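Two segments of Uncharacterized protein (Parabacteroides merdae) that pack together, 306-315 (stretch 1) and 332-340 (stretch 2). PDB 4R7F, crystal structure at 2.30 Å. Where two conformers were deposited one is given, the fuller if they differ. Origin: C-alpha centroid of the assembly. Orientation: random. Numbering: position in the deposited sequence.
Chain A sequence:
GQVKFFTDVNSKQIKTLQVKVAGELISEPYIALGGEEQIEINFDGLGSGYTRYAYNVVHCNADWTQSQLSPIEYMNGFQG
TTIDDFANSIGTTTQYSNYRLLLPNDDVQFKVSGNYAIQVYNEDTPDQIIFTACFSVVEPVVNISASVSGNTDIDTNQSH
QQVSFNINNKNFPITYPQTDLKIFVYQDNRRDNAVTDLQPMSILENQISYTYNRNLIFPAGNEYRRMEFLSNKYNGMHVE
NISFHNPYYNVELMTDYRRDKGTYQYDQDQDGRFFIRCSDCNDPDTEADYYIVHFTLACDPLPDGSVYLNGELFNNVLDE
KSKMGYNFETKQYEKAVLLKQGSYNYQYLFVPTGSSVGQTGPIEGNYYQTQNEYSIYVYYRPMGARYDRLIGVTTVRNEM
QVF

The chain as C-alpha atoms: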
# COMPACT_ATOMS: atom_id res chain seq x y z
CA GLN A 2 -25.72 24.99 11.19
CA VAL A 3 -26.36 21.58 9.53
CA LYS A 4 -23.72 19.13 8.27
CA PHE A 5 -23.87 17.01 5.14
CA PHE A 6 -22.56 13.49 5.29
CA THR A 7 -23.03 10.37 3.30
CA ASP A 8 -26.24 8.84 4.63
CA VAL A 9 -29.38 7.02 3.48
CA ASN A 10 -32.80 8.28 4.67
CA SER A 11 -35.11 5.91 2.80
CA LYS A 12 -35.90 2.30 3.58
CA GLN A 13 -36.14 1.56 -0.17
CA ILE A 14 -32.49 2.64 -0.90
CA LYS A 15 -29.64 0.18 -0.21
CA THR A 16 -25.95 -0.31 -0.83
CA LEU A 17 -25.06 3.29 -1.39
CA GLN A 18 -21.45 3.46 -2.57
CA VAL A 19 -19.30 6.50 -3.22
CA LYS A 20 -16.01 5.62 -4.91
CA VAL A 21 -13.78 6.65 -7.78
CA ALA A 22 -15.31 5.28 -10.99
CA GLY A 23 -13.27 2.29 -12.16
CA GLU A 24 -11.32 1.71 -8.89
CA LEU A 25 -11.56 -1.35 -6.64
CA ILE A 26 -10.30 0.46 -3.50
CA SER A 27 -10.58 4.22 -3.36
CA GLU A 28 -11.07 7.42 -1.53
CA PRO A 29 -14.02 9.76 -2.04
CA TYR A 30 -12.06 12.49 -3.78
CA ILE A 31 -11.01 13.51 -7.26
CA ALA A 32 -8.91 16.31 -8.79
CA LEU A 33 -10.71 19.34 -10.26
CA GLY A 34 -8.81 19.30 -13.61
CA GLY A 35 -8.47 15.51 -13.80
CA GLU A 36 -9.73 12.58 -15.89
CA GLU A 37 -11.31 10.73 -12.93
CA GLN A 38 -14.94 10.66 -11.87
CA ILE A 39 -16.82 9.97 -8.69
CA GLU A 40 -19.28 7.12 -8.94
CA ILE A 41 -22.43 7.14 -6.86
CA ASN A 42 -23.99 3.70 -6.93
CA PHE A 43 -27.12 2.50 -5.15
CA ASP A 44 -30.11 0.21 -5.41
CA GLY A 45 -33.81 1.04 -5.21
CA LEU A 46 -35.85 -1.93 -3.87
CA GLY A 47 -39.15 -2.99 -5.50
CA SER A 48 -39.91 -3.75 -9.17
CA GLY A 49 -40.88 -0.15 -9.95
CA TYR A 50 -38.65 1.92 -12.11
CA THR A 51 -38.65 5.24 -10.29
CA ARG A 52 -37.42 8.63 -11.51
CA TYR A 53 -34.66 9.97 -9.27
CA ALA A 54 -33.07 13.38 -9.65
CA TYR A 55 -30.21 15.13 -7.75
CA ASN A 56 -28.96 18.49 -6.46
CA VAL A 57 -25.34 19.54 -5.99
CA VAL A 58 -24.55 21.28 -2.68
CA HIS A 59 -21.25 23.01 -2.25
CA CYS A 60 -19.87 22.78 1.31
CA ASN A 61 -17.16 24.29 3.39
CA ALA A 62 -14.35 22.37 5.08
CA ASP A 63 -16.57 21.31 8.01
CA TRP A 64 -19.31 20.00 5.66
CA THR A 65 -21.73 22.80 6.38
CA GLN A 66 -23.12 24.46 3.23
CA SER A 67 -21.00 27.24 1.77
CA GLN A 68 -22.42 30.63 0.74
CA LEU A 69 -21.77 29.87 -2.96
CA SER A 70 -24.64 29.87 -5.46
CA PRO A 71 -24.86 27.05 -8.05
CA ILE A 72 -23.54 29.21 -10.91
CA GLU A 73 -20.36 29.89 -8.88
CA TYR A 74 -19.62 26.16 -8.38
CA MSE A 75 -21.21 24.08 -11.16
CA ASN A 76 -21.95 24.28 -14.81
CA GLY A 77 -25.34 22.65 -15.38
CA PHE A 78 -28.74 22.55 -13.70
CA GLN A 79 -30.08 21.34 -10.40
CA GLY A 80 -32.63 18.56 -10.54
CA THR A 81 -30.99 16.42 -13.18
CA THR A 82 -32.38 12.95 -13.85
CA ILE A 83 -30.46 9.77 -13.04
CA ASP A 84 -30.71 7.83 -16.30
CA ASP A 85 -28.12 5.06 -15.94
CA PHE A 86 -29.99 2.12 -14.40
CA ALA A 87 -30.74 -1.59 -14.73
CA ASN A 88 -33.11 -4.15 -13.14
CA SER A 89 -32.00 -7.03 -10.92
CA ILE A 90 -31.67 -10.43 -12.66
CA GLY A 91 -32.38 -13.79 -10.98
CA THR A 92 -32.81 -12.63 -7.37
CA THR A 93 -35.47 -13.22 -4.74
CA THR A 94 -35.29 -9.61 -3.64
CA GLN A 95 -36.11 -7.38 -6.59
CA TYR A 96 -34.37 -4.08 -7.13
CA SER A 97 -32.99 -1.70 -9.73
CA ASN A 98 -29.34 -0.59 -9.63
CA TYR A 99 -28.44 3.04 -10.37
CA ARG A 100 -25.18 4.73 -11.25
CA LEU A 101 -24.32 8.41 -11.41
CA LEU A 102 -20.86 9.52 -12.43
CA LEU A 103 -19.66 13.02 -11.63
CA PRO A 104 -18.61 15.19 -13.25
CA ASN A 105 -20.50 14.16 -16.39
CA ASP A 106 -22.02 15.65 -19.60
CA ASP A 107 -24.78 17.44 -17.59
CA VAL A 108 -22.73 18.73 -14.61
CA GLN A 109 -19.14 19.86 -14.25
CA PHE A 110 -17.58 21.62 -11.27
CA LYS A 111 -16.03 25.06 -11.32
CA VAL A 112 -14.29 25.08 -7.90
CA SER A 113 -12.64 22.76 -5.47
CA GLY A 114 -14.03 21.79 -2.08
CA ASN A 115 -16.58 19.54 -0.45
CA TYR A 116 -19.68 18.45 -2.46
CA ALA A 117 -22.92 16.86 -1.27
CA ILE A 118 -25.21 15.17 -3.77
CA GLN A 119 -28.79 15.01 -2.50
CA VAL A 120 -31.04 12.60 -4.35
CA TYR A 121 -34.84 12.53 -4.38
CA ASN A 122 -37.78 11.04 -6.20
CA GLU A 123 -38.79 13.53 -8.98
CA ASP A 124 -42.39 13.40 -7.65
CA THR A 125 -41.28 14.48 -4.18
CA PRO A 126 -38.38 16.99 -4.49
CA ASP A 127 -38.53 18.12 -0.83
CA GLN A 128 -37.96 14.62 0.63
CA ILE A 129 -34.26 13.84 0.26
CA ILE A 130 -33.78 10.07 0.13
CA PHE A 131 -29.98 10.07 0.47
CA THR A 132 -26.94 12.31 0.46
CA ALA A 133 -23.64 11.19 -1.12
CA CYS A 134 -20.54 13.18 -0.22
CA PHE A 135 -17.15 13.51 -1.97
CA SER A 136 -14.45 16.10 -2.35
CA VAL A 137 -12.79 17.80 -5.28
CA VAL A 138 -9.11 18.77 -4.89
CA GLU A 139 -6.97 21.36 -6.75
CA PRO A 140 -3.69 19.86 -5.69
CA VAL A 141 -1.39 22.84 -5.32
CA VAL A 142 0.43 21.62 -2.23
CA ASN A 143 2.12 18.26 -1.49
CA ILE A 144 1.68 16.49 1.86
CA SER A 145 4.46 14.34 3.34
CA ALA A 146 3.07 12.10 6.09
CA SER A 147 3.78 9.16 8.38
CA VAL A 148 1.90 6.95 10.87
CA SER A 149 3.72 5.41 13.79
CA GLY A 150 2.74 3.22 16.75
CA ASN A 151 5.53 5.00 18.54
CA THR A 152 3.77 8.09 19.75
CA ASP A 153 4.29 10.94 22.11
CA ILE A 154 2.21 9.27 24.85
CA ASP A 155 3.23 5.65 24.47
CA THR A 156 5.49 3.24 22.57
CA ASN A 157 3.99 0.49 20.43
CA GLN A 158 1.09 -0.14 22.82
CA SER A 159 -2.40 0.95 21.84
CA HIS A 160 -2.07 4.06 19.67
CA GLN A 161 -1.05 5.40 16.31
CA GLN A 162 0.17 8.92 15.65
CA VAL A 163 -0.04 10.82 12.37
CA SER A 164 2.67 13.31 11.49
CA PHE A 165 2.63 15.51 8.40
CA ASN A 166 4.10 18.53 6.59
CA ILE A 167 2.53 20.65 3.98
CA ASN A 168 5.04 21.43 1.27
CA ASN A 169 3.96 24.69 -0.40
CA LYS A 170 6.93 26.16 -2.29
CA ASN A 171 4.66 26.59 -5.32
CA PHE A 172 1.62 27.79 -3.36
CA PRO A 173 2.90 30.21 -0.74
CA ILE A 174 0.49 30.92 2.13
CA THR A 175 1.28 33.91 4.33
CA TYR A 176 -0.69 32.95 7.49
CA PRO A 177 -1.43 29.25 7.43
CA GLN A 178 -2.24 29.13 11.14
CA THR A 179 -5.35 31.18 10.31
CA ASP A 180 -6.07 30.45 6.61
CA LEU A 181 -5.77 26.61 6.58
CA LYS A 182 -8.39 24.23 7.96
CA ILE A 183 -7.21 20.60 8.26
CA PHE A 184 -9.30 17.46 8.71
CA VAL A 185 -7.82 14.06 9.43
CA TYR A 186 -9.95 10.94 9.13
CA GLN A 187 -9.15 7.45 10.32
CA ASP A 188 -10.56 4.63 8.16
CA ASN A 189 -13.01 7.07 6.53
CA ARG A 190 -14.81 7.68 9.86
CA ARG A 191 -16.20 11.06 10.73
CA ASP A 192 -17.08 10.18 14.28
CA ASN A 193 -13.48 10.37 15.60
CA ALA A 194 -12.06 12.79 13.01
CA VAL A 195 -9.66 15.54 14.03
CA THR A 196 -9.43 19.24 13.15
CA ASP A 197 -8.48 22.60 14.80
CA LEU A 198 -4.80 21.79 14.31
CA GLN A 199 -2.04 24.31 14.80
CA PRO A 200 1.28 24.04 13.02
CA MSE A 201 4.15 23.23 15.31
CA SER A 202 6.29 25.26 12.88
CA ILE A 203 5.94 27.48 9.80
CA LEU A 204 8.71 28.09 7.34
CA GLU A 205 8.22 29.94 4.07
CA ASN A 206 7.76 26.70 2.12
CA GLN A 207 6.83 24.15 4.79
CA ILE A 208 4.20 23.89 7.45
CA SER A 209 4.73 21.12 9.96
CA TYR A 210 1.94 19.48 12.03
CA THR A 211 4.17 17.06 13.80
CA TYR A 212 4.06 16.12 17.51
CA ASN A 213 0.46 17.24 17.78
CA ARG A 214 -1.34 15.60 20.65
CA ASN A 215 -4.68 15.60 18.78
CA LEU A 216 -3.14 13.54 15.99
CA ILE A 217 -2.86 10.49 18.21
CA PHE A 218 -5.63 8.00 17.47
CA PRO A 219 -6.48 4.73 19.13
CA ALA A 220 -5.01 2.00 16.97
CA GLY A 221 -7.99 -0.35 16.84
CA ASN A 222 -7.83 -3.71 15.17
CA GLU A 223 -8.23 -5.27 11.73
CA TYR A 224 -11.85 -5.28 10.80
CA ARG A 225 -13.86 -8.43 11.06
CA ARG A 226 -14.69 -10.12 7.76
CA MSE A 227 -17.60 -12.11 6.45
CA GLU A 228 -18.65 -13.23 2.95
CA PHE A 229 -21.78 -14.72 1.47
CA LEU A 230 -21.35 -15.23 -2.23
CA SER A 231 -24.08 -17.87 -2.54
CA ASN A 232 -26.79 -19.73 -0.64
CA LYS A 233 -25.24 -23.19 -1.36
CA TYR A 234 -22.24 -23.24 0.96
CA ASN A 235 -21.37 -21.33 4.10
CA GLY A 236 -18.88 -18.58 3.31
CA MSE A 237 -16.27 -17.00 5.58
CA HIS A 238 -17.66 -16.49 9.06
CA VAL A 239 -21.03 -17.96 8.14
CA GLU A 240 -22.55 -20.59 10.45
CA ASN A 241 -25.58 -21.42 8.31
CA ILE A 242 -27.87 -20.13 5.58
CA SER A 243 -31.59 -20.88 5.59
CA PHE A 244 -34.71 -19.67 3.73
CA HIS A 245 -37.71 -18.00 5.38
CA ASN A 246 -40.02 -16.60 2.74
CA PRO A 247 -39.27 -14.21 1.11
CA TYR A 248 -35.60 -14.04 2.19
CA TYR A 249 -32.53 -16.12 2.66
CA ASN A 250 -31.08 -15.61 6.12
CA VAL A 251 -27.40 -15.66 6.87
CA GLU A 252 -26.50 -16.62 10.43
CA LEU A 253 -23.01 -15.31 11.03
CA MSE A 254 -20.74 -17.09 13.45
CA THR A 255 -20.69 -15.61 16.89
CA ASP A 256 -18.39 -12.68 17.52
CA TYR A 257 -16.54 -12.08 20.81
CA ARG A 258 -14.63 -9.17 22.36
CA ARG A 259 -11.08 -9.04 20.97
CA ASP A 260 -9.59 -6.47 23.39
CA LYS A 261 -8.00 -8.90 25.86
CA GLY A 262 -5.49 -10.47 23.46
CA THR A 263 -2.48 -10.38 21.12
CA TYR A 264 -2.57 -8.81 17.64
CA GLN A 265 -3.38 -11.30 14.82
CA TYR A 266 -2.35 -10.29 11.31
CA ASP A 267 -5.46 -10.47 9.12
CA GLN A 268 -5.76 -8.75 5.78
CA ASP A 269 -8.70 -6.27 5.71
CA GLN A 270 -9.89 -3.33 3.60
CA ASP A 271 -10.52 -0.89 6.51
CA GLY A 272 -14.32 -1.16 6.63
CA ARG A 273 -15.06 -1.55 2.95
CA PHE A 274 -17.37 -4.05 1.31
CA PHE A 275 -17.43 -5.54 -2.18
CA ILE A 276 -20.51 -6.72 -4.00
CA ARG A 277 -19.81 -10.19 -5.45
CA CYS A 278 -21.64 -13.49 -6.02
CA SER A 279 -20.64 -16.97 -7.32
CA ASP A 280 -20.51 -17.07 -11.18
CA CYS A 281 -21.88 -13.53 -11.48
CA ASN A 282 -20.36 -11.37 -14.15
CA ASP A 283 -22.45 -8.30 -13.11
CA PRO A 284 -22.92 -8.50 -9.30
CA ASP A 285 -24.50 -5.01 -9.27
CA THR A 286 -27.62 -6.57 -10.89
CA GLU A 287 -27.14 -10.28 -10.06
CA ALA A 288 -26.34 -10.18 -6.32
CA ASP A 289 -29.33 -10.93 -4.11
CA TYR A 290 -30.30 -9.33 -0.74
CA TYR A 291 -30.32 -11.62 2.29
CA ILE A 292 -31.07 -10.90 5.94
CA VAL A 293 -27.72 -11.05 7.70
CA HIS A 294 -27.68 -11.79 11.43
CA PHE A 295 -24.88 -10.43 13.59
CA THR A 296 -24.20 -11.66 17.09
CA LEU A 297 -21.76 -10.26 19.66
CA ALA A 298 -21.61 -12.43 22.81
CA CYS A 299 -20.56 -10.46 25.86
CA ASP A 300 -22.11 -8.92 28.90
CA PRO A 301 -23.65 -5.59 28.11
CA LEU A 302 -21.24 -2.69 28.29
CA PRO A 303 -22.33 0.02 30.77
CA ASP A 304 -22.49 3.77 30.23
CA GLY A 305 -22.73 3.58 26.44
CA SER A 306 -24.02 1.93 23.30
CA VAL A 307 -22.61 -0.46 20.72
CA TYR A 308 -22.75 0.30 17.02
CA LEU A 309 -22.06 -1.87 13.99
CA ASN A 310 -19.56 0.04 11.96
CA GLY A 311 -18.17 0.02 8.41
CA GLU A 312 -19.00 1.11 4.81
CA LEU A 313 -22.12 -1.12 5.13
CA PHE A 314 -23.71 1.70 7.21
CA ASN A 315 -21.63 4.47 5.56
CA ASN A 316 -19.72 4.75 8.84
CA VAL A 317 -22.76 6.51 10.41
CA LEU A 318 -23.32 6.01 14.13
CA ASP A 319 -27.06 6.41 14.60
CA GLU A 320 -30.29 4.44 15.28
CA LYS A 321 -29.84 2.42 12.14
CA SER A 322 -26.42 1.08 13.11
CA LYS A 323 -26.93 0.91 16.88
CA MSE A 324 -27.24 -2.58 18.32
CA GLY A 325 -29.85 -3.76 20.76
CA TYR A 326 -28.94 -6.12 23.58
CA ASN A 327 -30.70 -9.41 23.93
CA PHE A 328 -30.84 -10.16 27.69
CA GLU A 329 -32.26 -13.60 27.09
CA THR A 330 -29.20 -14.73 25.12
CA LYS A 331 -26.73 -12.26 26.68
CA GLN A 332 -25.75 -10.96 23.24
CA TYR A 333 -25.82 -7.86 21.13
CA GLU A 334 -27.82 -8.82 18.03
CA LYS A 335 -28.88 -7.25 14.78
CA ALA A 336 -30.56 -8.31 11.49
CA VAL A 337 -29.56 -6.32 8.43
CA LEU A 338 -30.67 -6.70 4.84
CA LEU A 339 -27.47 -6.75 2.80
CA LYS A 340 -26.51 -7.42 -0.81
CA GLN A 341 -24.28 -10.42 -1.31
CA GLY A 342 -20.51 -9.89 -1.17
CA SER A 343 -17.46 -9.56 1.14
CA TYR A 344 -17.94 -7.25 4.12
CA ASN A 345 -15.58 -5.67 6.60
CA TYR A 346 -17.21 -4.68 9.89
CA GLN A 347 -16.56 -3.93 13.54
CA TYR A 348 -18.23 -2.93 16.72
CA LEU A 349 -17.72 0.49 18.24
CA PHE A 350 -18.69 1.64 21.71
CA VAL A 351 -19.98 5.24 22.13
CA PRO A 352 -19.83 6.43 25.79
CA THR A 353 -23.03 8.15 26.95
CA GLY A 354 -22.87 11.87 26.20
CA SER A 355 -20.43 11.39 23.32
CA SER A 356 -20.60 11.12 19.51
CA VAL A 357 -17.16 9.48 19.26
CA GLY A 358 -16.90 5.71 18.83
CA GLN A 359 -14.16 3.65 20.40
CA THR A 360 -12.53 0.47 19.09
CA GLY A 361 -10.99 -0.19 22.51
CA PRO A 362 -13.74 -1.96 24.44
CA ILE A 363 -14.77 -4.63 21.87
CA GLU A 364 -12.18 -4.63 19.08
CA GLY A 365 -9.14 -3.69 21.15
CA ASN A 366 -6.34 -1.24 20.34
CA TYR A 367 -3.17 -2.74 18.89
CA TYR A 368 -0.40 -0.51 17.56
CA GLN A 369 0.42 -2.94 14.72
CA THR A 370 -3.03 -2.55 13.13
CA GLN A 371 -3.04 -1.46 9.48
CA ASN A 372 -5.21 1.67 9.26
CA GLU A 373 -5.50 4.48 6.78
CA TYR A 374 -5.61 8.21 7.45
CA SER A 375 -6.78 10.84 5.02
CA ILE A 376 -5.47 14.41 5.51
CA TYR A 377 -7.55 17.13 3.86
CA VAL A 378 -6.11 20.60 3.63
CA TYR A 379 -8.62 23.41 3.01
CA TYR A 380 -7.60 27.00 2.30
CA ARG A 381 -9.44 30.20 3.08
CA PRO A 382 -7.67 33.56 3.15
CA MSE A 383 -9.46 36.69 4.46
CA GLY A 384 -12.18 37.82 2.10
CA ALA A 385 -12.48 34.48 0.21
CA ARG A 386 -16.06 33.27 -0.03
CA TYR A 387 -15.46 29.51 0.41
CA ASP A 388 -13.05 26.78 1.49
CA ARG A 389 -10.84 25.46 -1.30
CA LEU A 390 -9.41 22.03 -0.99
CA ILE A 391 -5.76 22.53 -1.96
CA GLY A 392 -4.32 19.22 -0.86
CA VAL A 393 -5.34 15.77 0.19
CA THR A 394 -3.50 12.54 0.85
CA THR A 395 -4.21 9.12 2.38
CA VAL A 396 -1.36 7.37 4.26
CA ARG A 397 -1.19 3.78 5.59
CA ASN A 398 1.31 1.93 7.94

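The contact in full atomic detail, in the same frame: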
# COMPACT_ATOMS: atom_id res chain seq x y z
N SER A 306 -23.33 2.77 24.28
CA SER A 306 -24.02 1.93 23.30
C SER A 306 -23.06 1.36 22.28
O SER A 306 -22.00 1.92 22.04
CB SER A 306 -25.13 2.74 22.64
OG SER A 306 -26.07 3.18 23.62
N VAL A 307 -23.43 0.22 21.71
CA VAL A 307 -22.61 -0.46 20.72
C VAL A 307 -23.24 -0.27 19.37
O VAL A 307 -24.48 -0.37 19.22
CB VAL A 307 -22.45 -1.96 21.03
CG1 VAL A 307 -21.62 -2.67 19.97
CG2 VAL A 307 -21.78 -2.11 22.38
N TYR A 308 -22.37 0.06 18.40
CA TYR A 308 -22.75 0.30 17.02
C TYR A 308 -21.96 -0.57 16.04
O TYR A 308 -20.74 -0.73 16.14
CB TYR A 308 -22.49 1.75 16.65
CG TYR A 308 -23.34 2.75 17.36
CD1 TYR A 308 -23.03 3.16 18.66
CD2 TYR A 308 -24.46 3.29 16.74
CE1 TYR A 308 -23.80 4.09 19.31
CE2 TYR A 308 -25.23 4.24 17.40
CZ TYR A 308 -24.90 4.60 18.68
OH TYR A 308 -25.71 5.48 19.32
N LEU A 309 -22.67 -1.12 15.08
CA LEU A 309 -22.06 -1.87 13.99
C LEU A 309 -21.50 -0.83 13.02
O LEU A 309 -22.12 0.17 12.73
CB LEU A 309 -23.12 -2.76 13.37
CG LEU A 309 -22.81 -3.83 12.34
CD1 LEU A 309 -21.55 -4.63 12.66
CD2 LEU A 309 -24.04 -4.72 12.29
N ASN A 310 -20.27 -1.02 12.62
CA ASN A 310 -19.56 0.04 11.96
C ASN A 310 -18.86 -0.49 10.70
O ASN A 310 -18.34 -1.62 10.68
CB ASN A 310 -18.54 0.63 12.92
CG ASN A 310 -17.77 1.77 12.33
OD1 ASN A 310 -16.55 1.70 12.08
ND2 ASN A 310 -18.49 2.82 12.04
N GLY A 311 -18.83 0.35 9.68
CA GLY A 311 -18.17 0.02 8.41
C GLY A 311 -18.90 0.72 7.26
O GLY A 311 -19.90 1.41 7.49
N GLU A 312 -18.42 0.52 6.03
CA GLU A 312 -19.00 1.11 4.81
C GLU A 312 -20.45 0.60 4.68
O GLU A 312 -21.31 1.27 4.16
CB GLU A 312 -18.13 0.79 3.54
CG GLU A 312 -18.29 1.72 2.31
CD GLU A 312 -17.95 1.09 0.93
OE1 GLU A 312 -17.23 0.07 0.83
OE2 GLU A 312 -18.44 1.60 -0.10
N LEU A 313 -20.74 -0.60 5.19
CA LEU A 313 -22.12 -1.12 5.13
C LEU A 313 -23.20 -0.20 5.75
O LEU A 313 -24.35 -0.30 5.38
CB LEU A 313 -22.24 -2.49 5.80
CG LEU A 313 -22.36 -2.67 7.31
CD1 LEU A 313 -22.58 -4.15 7.61
CD2 LEU A 313 -21.11 -2.15 8.02
N PHE A 314 -22.82 0.64 6.71
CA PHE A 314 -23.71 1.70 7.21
C PHE A 314 -23.12 3.09 6.92
O PHE A 314 -23.43 4.05 7.62
CB PHE A 314 -23.86 1.58 8.70
CG PHE A 314 -24.74 0.48 9.11
CD1 PHE A 314 -26.10 0.59 8.96
CD2 PHE A 314 -24.21 -0.67 9.69
CE1 PHE A 314 -26.93 -0.43 9.37
CE2 PHE A 314 -25.04 -1.70 10.07
CZ PHE A 314 -26.39 -1.57 9.93
N ASN A 315 -22.26 3.20 5.92
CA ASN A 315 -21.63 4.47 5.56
C ASN A 315 -20.87 5.10 6.74
O ASN A 315 -20.75 6.33 6.85
CB ASN A 315 -22.70 5.43 5.02
CG ASN A 315 -23.46 4.82 3.86
OD1 ASN A 315 -24.65 4.47 3.96
ND2 ASN A 315 -22.77 4.68 2.75
N GLN A 332 -26.44 -11.30 24.48
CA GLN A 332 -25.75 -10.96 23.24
C GLN A 332 -26.28 -9.68 22.67
O GLN A 332 -27.48 -9.39 22.78
CB GLN A 332 -25.98 -12.04 22.22
CG GLN A 332 -25.50 -13.40 22.69
CD GLN A 332 -25.86 -14.48 21.72
OE1 GLN A 332 -26.91 -14.43 21.06
NE2 GLN A 332 -25.01 -15.47 21.62
N TYR A 333 -25.40 -8.92 22.05
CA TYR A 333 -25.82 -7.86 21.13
C TYR A 333 -26.21 -8.56 19.82
O TYR A 333 -25.50 -9.45 19.37
CB TYR A 333 -24.67 -6.87 20.91
CG TYR A 333 -24.35 -5.96 22.10
CD1 TYR A 333 -25.02 -4.77 22.29
CD2 TYR A 333 -23.35 -6.28 22.99
CE1 TYR A 333 -24.76 -3.94 23.35
CE2 TYR A 333 -23.03 -5.45 24.04
CZ TYR A 333 -23.74 -4.27 24.23
OH TYR A 333 -23.43 -3.41 25.29
N GLU A 334 -27.34 -8.19 19.24
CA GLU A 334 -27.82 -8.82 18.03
C GLU A 334 -28.47 -7.83 17.10
O GLU A 334 -29.15 -6.92 17.53
CB GLU A 334 -28.83 -9.93 18.35
CG GLU A 334 -28.23 -11.15 19.05
CD GLU A 334 -29.20 -12.32 19.24
OE1 GLU A 334 -29.98 -12.58 18.31
OE2 GLU A 334 -29.16 -13.00 20.31
N LYS A 335 -28.25 -8.04 15.81
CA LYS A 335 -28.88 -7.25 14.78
C LYS A 335 -29.06 -8.03 13.46
O LYS A 335 -28.18 -8.81 13.03
CB LYS A 335 -28.09 -5.95 14.56
CG LYS A 335 -28.80 -4.92 13.68
CD LYS A 335 -28.08 -3.58 13.68
CE LYS A 335 -28.97 -2.44 13.22
NZ LYS A 335 -29.74 -1.85 14.34
N ALA A 336 -30.21 -7.78 12.82
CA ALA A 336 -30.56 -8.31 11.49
C ALA A 336 -30.45 -7.17 10.53
O ALA A 336 -31.01 -6.11 10.79
CB ALA A 336 -31.99 -8.82 11.47
N VAL A 337 -29.73 -7.37 9.43
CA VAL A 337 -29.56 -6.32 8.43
C VAL A 337 -29.74 -6.91 7.04
O VAL A 337 -29.11 -7.91 6.70
CB VAL A 337 -28.11 -5.76 8.52
CG1 VAL A 337 -27.94 -4.58 7.58
CG2 VAL A 337 -27.80 -5.40 9.95
N LEU A 338 -30.55 -6.28 6.22
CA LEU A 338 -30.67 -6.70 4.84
C LEU A 338 -29.51 -6.11 4.03
O LEU A 338 -29.38 -4.90 3.87
CB LEU A 338 -32.01 -6.24 4.27
CG LEU A 338 -32.39 -6.77 2.88
CD1 LEU A 338 -32.89 -8.21 2.98
CD2 LEU A 338 -33.45 -5.91 2.22
N LEU A 339 -28.71 -7.02 3.49
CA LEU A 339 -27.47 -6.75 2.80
C LEU A 339 -27.40 -7.52 1.47
O LEU A 339 -27.87 -8.68 1.35
CB LEU A 339 -26.27 -7.19 3.68
CG LEU A 339 -26.06 -6.36 4.96
CD1 LEU A 339 -24.97 -6.96 5.83
CD2 LEU A 339 -25.70 -4.93 4.60
N LYS A 340 -26.83 -6.84 0.49
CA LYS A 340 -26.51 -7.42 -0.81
C LYS A 340 -25.28 -8.30 -0.68
O LYS A 340 -24.30 -7.95 -0.01
CB LYS A 340 -26.26 -6.30 -1.81
CG LYS A 340 -26.26 -6.70 -3.26
CD LYS A 340 -25.98 -5.47 -4.14
CE LYS A 340 -26.35 -5.70 -5.59
NZ LYS A 340 -26.66 -4.43 -6.30

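No hydrogen bond joins these two stretches of one chain: strand 306-310 with the turn after it and strand 332-340 meet through side chains and together bury 323 Å². The strand axes approach to 9.2 Å, and their N-to-C directions differ by 42°, so they run broadly the same way while crossing. The CA atoms of Val307 and Tyr333 lie 8.1 Å apart, those of Leu309 and Lys335 8.7 Å, and those of Leu313 and Leu339 8.1 Å, a spacing too wide for backbone pairing but one that side chains from both stretches can span.

Within the strands, alternation sets which side chains face the contact. Val307 and Leu309 point toward stretch 2, whereas Ser306 and Tyr308 point away; from the other side Tyr333, Lys335, Val337 and Leu339 point toward stretch 1, and Ala336 between them points away.

The tightest pairing is at the start. Val307, with chi1 in t, sets CG2 3.5 Å from CZ of Tyr333. The same CG2 lies over one face of the Tyr333 ring, 3.8 Å from its centroid and 28° off the ring normal, a CH-pi contact in which a weakly polarized methyl meets the pi cloud. The tyrosine OH is hydrogen-bonded elsewhere in the structure.

Further along, Leu309 reaches two neighbours with one methyl: its CD2 is 4.4 Å from CD of Lys335 and 4.5 Å from CG2 of Val337, both loose van der Waals distances. Lys335 contributes its aliphatic chain, extended through chi1 to chi3, while its NZ is hydrogen-bonded elsewhere.

After Asn310 the chain of stretch 1 turns. Gly311 has phi/psi of 148/180, where a CB would be jammed against the preceding carbonyl oxygen, and a short 3-10 segment follows at 312-313. Two backbone hydrogen bonds brace the turn: Phe314 N to Gly311 O, 3.1 Å, and Asn315 N to Glu312 O, 2.8 Å.

Beyond the strand, this turn supplies two more apolar side chains. The CA-to-CB bond of Phe314 points sideways, but the end of its ring comes nearer: CZ lies 4.1 Å from Val337 CG2 and 4.3 Å from Lys335 CE, both approached obliquely. Val337 CG2 thus touches both Leu309 and Phe314. Leu313 points toward stretch 2 and places its CD1 4.1 Å from Leu339 CD1, a methyl-to-methyl contact that extends the packing past the end of the first strand. The pairings are thus van der Waals contacts between carbon atoms, plus the single CH-pi contact.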